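Long-range contacts in p1 (Rice yellow mottle virus, PDB 6TY0), which suppresses RNA silencing and takes part in the spread of the virus, the portion present here being its zinc-binding N-terminal part: residues R42-R47 and I83-F88; V55-V60 and Y72-K78; A63-C67 and D89-C95. All blocks are in the same frame, centred on the assembly; numbering follows the deposited sequence.

Contact 1 (R42-R47 and I83-F88); sequences RDPSLR and IPPVHF
R42-R47 and I83-F88 face each other with end-to-end directions 158° apart, their chains running in nearly opposite senses from R42 near F88 to R47 near I83, and no hydrogen bond joins them. Side chains bridge the gap. L46 does most of this work: its CD1 methyl lies 3.9 Å from I83 CG2 and equally far from V86 CG2, while its second methyl, CD2, also leans on V86 CG2. With L46 CG anti to the carbonyl carbon (chi1 -53°), the branch is carried in between these two partners. At the R47 end, P84 sets its ring CD 3.3 Å from R47 O. Next along, P44 CG meets V86 CG1 at 4.2 Å. F88 closes the other end with the far edge of its ring, where CZ lies 3.4 Å from R42 O and 4.4 Å from P44 CD, both near the ring plane. P44 and L46 share backbone hydrogen bonds with L7 of strand 2-10, and S59 and S61 pair with V86, which places the contact between two sheets. Methyls, proline rings and a phenyl edge, with two carbonyl oxygens resting against carbon, imply cohesion mainly by apolar burial, directional bonding being left to each strand's own sheet.

Contact 2 (V55-V60 and Y72-K78); sequences VGWVSV and YTSEQVK
Y72, at the start of Y72-K78, brings its ring across S59, Y72 OH lying 3.5 Å from S59 CB; CG anti to the backbone N (chi1 174°) turns the ring that way. T73 then forms a hydrogen-bonded pair with V60, the bond from V60 N to T73 O measuring 2.7 Å. S74, opposite S59 in a non-hydrogen-bonded pair, holds its OG 3.7 Å from W57 CZ3. E75 pairs with V58 through both backbone bonds, and V58 CG1 packs 3.4 Å from E75 O. The E75 carboxylate serves two partners: OE1 accepts Q76 N through the anti lone pair, and OE2 is hydrogen-bonded to M1 N of the second subunit. Q76 lies alongside W57, both pointing the same way, with CG over one face of the indole, 3.7 Å from the centroid of the six-membered ring in a CH-pi contact; amide and ring planes are 21° apart. V77 bonds with G56 in both directions and sends CG2 to V58 CG1 at 4.0 Å. K78, at a corner of the chain, still pairs with V55. V58, V60, T73 and V77 look inward onto strands 2-10 and 26-32, whereas W57, S59, S74 and Q76 share the more open face of this antiparallel beta hairpin, strands 54-64 and 70-77.

Contact 3 (A63-C67 and D89-C95); sequences ACTQC and DVVCADC. With ZN (zinc ion), chain C.
A four-cysteine zinc site, built from two CxxC pairs, is the centre of this contact: C64 and C67 come from one segment, C92 and C95 from the other. The SG atoms of C64 and C67 bind the zinc ion at 2.3 Å, those of C92 and C95 at 2.4 Å. C64 SG is also the acceptor for three backbone N-H groups: Q66 N and C67 N from its own turn, and C92 N across the contact at 3.3 Å with a fairly straight 164° bond. These donors would be expected to ease the negative charge of the thiolate, and they fix C64, whose SG stands anti to its own N (chi1 -173°). Beside the metal, Q66 CB packs 3.7 Å from C95 SG, and T65 OG1 rests against V91 CG2 at 3.5 Å, the two side chains lying roughly perpendicular. A short parallel pairing leads up to the site. V90 N bonds to A63 O, then T65 N, tilted 32° from the carbonyl plane, bonds to V90 O at 2.8 Å. The site thus sits where strands 54-64 and 86-90 end together, with T35 and W36 of the loop after strand 26-32 packed against C92.

In the fold
The three contacts illustrate how one strand can serve different chemistries along its length. Strand 86-90 enters contact 1 and contact 3, strand 54-64 enters contacts 2 and 3, and all three reach the same three-stranded sheet. Contact 1 lies closest to the chain centre, about 4 Å away, and joins that sheet to the neighbouring one mainly by apolar packing, without a hydrogen bond between its segments. Contact 2 is backbone pairing within the sheet, buried on one face, more open on the other, and partly turned to the second subunit. Contact 3, about 19 Å from the centre, relies on metal coordination at the sheet's far end. Bonds between V86 and S59 and between F88 and A63 tie the three together.

Contact 1 (R42-R47 and I83-F88)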
# COMPACT_ATOMS: atom_id res chain seq x y z
N ARG A 42 10.28 -8.03 7.91
CA ARG A 42 9.52 -9.04 8.63
C ARG A 42 8.45 -8.37 9.44
O ARG A 42 8.63 -7.24 9.89
CB ARG A 42 10.44 -9.83 9.59
CG ARG A 42 11.54 -10.59 8.87
CD ARG A 42 12.66 -11.07 9.78
NE ARG A 42 13.49 -11.99 9.02
CZ ARG A 42 13.16 -13.25 8.71
NH1 ARG A 42 12.01 -13.79 9.12
NH2 ARG A 42 14.00 -13.99 7.98
N ASP A 43 7.37 -9.11 9.66
CA ASP A 43 6.21 -8.62 10.44
C ASP A 43 6.68 -8.11 11.80
O ASP A 43 7.25 -8.86 12.55
CB ASP A 43 5.19 -9.74 10.64
CG ASP A 43 4.55 -10.18 9.35
OD1 ASP A 43 4.47 -9.37 8.41
OD2 ASP A 43 4.10 -11.33 9.27
N PRO A 44 6.50 -6.81 12.08
CA PRO A 44 6.92 -6.29 13.37
C PRO A 44 5.92 -6.49 14.49
O PRO A 44 4.70 -6.61 14.26
CB PRO A 44 7.03 -4.80 13.13
CG PRO A 44 6.08 -4.53 12.05
CD PRO A 44 6.08 -5.74 11.17
N SER A 45 6.47 -6.42 15.70
CA SER A 45 5.75 -6.53 16.94
C SER A 45 6.12 -5.32 17.80
O SER A 45 7.30 -5.09 18.06
CB SER A 45 6.15 -7.83 17.61
OG SER A 45 5.40 -8.02 18.79
N LEU A 46 5.13 -4.51 18.17
CA LEU A 46 5.35 -3.18 18.74
C LEU A 46 4.60 -3.01 20.05
O LEU A 46 3.60 -3.71 20.31
CB LEU A 46 4.82 -2.11 17.82
CG LEU A 46 5.26 -2.08 16.34
CD1 LEU A 46 4.44 -1.05 15.64
CD2 LEU A 46 6.76 -1.79 16.18
N ARG A 47 5.06 -2.05 20.86
CA ARG A 47 4.43 -1.68 22.10
C ARG A 47 4.00 -0.27 21.95
O ARG A 47 4.80 0.59 21.55
CB ARG A 47 5.41 -1.77 23.28
CG ARG A 47 5.80 -3.17 23.66
CD ARG A 47 4.81 -3.74 24.65
NE ARG A 47 5.05 -5.17 24.80
CZ ARG A 47 4.22 -6.02 25.40
NH1 ARG A 47 3.08 -5.60 25.95
NH2 ARG A 47 4.55 -7.30 25.46
N ILE A 83 2.22 5.17 18.56
CA ILE A 83 2.69 3.91 18.03
C ILE A 83 4.09 4.16 17.42
O ILE A 83 4.25 5.04 16.58
CB ILE A 83 1.70 3.36 16.99
CG1 ILE A 83 0.28 3.21 17.61
CG2 ILE A 83 2.19 2.00 16.49
CD1 ILE A 83 -0.82 2.86 16.60
N PRO A 84 5.10 3.40 17.82
CA PRO A 84 6.42 3.68 17.23
C PRO A 84 6.38 3.57 15.67
O PRO A 84 5.79 2.64 15.14
CB PRO A 84 7.34 2.62 17.83
CG PRO A 84 6.61 2.07 19.04
CD PRO A 84 5.14 2.25 18.75
N PRO A 85 6.99 4.54 14.97
CA PRO A 85 7.19 4.47 13.51
C PRO A 85 7.98 3.22 13.16
O PRO A 85 8.87 2.85 13.87
CB PRO A 85 8.05 5.70 13.21
CG PRO A 85 8.00 6.56 14.44
CD PRO A 85 7.77 5.64 15.59
N VAL A 86 7.60 2.52 12.10
CA VAL A 86 8.34 1.33 11.66
C VAL A 86 9.13 1.73 10.43
O VAL A 86 8.60 2.34 9.51
CB VAL A 86 7.39 0.18 11.27
CG1 VAL A 86 8.19 -1.06 10.82
CG2 VAL A 86 6.47 -0.13 12.44
N HIS A 87 10.40 1.37 10.43
CA HIS A 87 11.34 1.75 9.37
C HIS A 87 12.04 0.53 8.87
O HIS A 87 12.65 -0.17 9.64
CB HIS A 87 12.42 2.68 9.91
CG HIS A 87 11.91 4.03 10.22
ND1 HIS A 87 11.36 4.84 9.25
CD2 HIS A 87 11.82 4.72 11.38
CE1 HIS A 87 10.95 5.97 9.80
NE2 HIS A 87 11.24 5.93 11.09
N PHE A 88 11.91 0.26 7.58
CA PHE A 88 12.69 -0.79 6.94
C PHE A 88 13.68 -0.09 6.04
O PHE A 88 13.34 0.31 4.93
CB PHE A 88 11.77 -1.70 6.13
CG PHE A 88 10.90 -2.56 6.99
CD1 PHE A 88 11.48 -3.53 7.79
CD2 PHE A 88 9.55 -2.37 7.04
CE1 PHE A 88 10.68 -4.32 8.62
CE2 PHE A 88 8.75 -3.13 7.88
CZ PHE A 88 9.31 -4.12 8.67

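Contact 2 (V55-V60 and Y72-K78)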
# COMPACT_ATOMS: atom_id res chain seq x y z
N VAL A 55 -7.65 6.98 18.47
CA VAL A 55 -7.31 6.20 17.32
C VAL A 55 -5.92 6.69 16.96
O VAL A 55 -5.72 7.90 16.88
CB VAL A 55 -8.27 6.51 16.18
CG1 VAL A 55 -7.84 5.81 14.89
CG2 VAL A 55 -9.68 6.08 16.56
N GLY A 56 -4.97 5.78 16.79
CA GLY A 56 -3.60 6.16 16.39
C GLY A 56 -3.27 5.71 14.98
O GLY A 56 -3.95 4.82 14.42
N TRP A 57 -2.25 6.33 14.40
CA TRP A 57 -1.68 5.88 13.14
C TRP A 57 -0.43 5.05 13.40
O TRP A 57 0.38 5.34 14.29
CB TRP A 57 -1.26 7.06 12.28
CG TRP A 57 -2.35 7.84 11.66
CD1 TRP A 57 -2.81 9.08 12.06
CD2 TRP A 57 -3.10 7.50 10.47
NE1 TRP A 57 -3.80 9.52 11.19
CE2 TRP A 57 -3.99 8.58 10.21
CE3 TRP A 57 -3.11 6.39 9.61
CZ2 TRP A 57 -4.87 8.57 9.12
CZ3 TRP A 57 -3.99 6.39 8.52
CH2 TRP A 57 -4.86 7.48 8.29
N VAL A 58 -0.34 3.96 12.67
CA VAL A 58 0.90 3.23 12.56
C VAL A 58 1.44 3.60 11.16
O VAL A 58 0.68 3.62 10.19
CB VAL A 58 0.75 1.71 12.75
CG1 VAL A 58 -0.13 1.06 11.70
CG2 VAL A 58 2.12 1.06 12.76
N SER A 59 2.69 3.99 11.09
CA SER A 59 3.29 4.30 9.79
C SER A 59 4.40 3.33 9.50
O SER A 59 5.16 2.91 10.40
CB SER A 59 3.82 5.73 9.77
OG SER A 59 5.00 5.81 10.55
N VAL A 60 4.50 2.93 8.24
CA VAL A 60 5.52 1.99 7.87
C VAL A 60 6.20 2.56 6.65
O VAL A 60 5.56 2.78 5.63
CB VAL A 60 4.95 0.59 7.61
CG1 VAL A 60 6.05 -0.43 7.35
CG2 VAL A 60 4.08 0.13 8.78
N TYR A 72 6.00 4.55 1.54
CA TYR A 72 5.42 4.95 2.81
C TYR A 72 3.94 4.54 2.77
O TYR A 72 3.20 4.83 1.78
CB TYR A 72 5.57 6.48 3.03
CG TYR A 72 4.87 7.00 4.26
CD1 TYR A 72 3.52 7.33 4.22
CD2 TYR A 72 5.54 7.10 5.48
CE1 TYR A 72 2.86 7.77 5.35
CE2 TYR A 72 4.88 7.55 6.63
CZ TYR A 72 3.55 7.89 6.55
OH TYR A 72 2.85 8.31 7.68
N THR A 73 3.52 3.82 3.80
CA THR A 73 2.09 3.59 4.05
C THR A 73 1.79 3.78 5.51
O THR A 73 2.67 3.77 6.40
CB THR A 73 1.59 2.14 3.91
OG1 THR A 73 2.66 1.19 3.90
CG2 THR A 73 0.70 2.05 2.83
N SER A 74 0.50 3.84 5.77
CA SER A 74 0.04 3.95 7.11
C SER A 74 -1.41 3.37 7.22
O SER A 74 -2.10 3.11 6.20
CB SER A 74 0.11 5.39 7.48
OG SER A 74 -0.82 6.06 6.66
N GLU A 75 -1.77 3.06 8.46
CA GLU A 75 -3.07 2.52 8.80
C GLU A 75 -3.51 3.03 10.20
O GLU A 75 -2.69 3.22 11.13
CB GLU A 75 -3.01 0.98 8.73
CG GLU A 75 -4.31 0.23 9.10
CD GLU A 75 -5.48 0.53 8.16
OE1 GLU A 75 -5.97 1.67 8.10
OE2 GLU A 75 -5.90 -0.39 7.46
N GLN A 76 -4.80 3.25 10.35
CA GLN A 76 -5.41 3.62 11.67
C GLN A 76 -5.61 2.42 12.55
O GLN A 76 -5.94 1.37 12.05
CB GLN A 76 -6.77 4.27 11.48
CG GLN A 76 -6.77 5.29 10.38
CD GLN A 76 -8.01 6.15 10.43
OE1 GLN A 76 -8.85 6.10 9.52
NE2 GLN A 76 -8.11 6.95 11.49
N VAL A 77 -5.38 2.59 13.85
CA VAL A 77 -5.44 1.52 14.85
C VAL A 77 -6.19 2.07 16.06
O VAL A 77 -5.71 2.98 16.75
CB VAL A 77 -4.09 1.08 15.38
CG1 VAL A 77 -4.28 -0.10 16.33
CG2 VAL A 77 -3.14 0.68 14.28
N LYS A 78 -7.36 1.51 16.29
CA LYS A 78 -8.23 1.93 17.38
C LYS A 78 -7.61 1.62 18.70
O LYS A 78 -7.10 0.54 18.91
CB LYS A 78 -9.56 1.18 17.27
CG LYS A 78 -10.40 1.66 16.14
CD LYS A 78 -11.73 0.93 16.13
CE LYS A 78 -12.64 1.58 15.11
NZ LYS A 78 -13.85 0.76 14.90

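Contact 3 (A63-C67 and D89-C95)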
# COMPACT_ATOMS: atom_id res chain seq x y z
N ALA A 63 12.81 2.11 2.74
CA ALA A 63 13.78 2.84 1.90
C ALA A 63 14.98 1.94 1.61
O ALA A 63 15.47 1.30 2.54
CB ALA A 63 14.25 4.06 2.64
N CYS A 64 15.46 1.92 0.36
CA CYS A 64 16.69 1.14 0.02
C CYS A 64 17.94 1.89 0.44
O CYS A 64 18.07 3.08 0.17
CB CYS A 64 16.78 0.87 -1.49
SG CYS A 64 18.15 -0.25 -2.02
N THR A 65 18.87 1.21 1.07
CA THR A 65 20.17 1.81 1.41
C THR A 65 21.13 2.00 0.21
O THR A 65 22.14 2.69 0.34
CB THR A 65 20.84 0.96 2.46
OG1 THR A 65 20.95 -0.37 1.97
CG2 THR A 65 19.99 0.94 3.74
N GLN A 66 20.79 1.45 -0.96
CA GLN A 66 21.66 1.49 -2.15
C GLN A 66 21.13 2.37 -3.25
O GLN A 66 21.89 2.96 -3.99
CB GLN A 66 21.82 0.10 -2.78
CG GLN A 66 22.35 -0.97 -1.86
CD GLN A 66 23.66 -0.55 -1.31
OE1 GLN A 66 24.66 -0.51 -2.02
NE2 GLN A 66 23.66 -0.16 -0.04
N CYS A 67 19.83 2.38 -3.46
CA CYS A 67 19.28 3.25 -4.47
C CYS A 67 18.35 4.12 -3.68
O CYS A 67 18.40 4.14 -2.44
CB CYS A 67 18.61 2.48 -5.59
SG CYS A 67 17.09 1.54 -5.19
N ASP A 89 14.89 0.08 6.58
CA ASP A 89 16.04 0.57 5.82
C ASP A 89 16.82 -0.65 5.37
O ASP A 89 17.59 -1.20 6.14
CB ASP A 89 16.90 1.51 6.68
CG ASP A 89 16.11 2.76 7.11
OD1 ASP A 89 15.55 3.43 6.25
OD2 ASP A 89 16.02 3.02 8.31
N VAL A 90 16.61 -1.07 4.13
CA VAL A 90 17.07 -2.36 3.69
C VAL A 90 17.64 -2.25 2.30
O VAL A 90 17.60 -1.20 1.71
CB VAL A 90 15.89 -3.36 3.69
CG1 VAL A 90 15.31 -3.49 5.09
CG2 VAL A 90 14.82 -2.94 2.68
N VAL A 91 18.19 -3.34 1.80
CA VAL A 91 18.63 -3.43 0.40
C VAL A 91 17.44 -4.00 -0.36
O VAL A 91 16.95 -5.09 -0.03
CB VAL A 91 19.89 -4.31 0.23
CG1 VAL A 91 20.28 -4.41 -1.22
CG2 VAL A 91 21.04 -3.76 1.07
N CYS A 92 16.98 -3.26 -1.35
CA CYS A 92 15.73 -3.61 -2.06
C CYS A 92 15.99 -4.81 -3.00
O CYS A 92 17.15 -5.23 -3.18
CB CYS A 92 15.18 -2.42 -2.83
SG CYS A 92 15.99 -2.16 -4.45
N ALA A 93 14.92 -5.39 -3.55
CA ALA A 93 15.04 -6.57 -4.42
C ALA A 93 15.88 -6.33 -5.68
O ALA A 93 16.46 -7.23 -6.21
CB ALA A 93 13.66 -7.13 -4.79
N ASP A 94 15.93 -5.12 -6.20
CA ASP A 94 16.74 -4.90 -7.38
C ASP A 94 18.21 -4.80 -7.02
O ASP A 94 19.07 -5.23 -7.78
CB ASP A 94 16.28 -3.67 -8.12
CG ASP A 94 14.82 -3.76 -8.47
OD1 ASP A 94 14.45 -4.73 -9.15
OD2 ASP A 94 14.04 -2.91 -8.02
N CYS A 95 18.48 -4.28 -5.85
CA CYS A 95 19.84 -4.01 -5.44
C CYS A 95 20.53 -5.24 -4.84
O CYS A 95 21.73 -5.30 -4.89
CB CYS A 95 19.86 -2.81 -4.48
SG CYS A 95 19.57 -1.25 -5.36
ZN ZN C . 17.65 -0.44 -4.21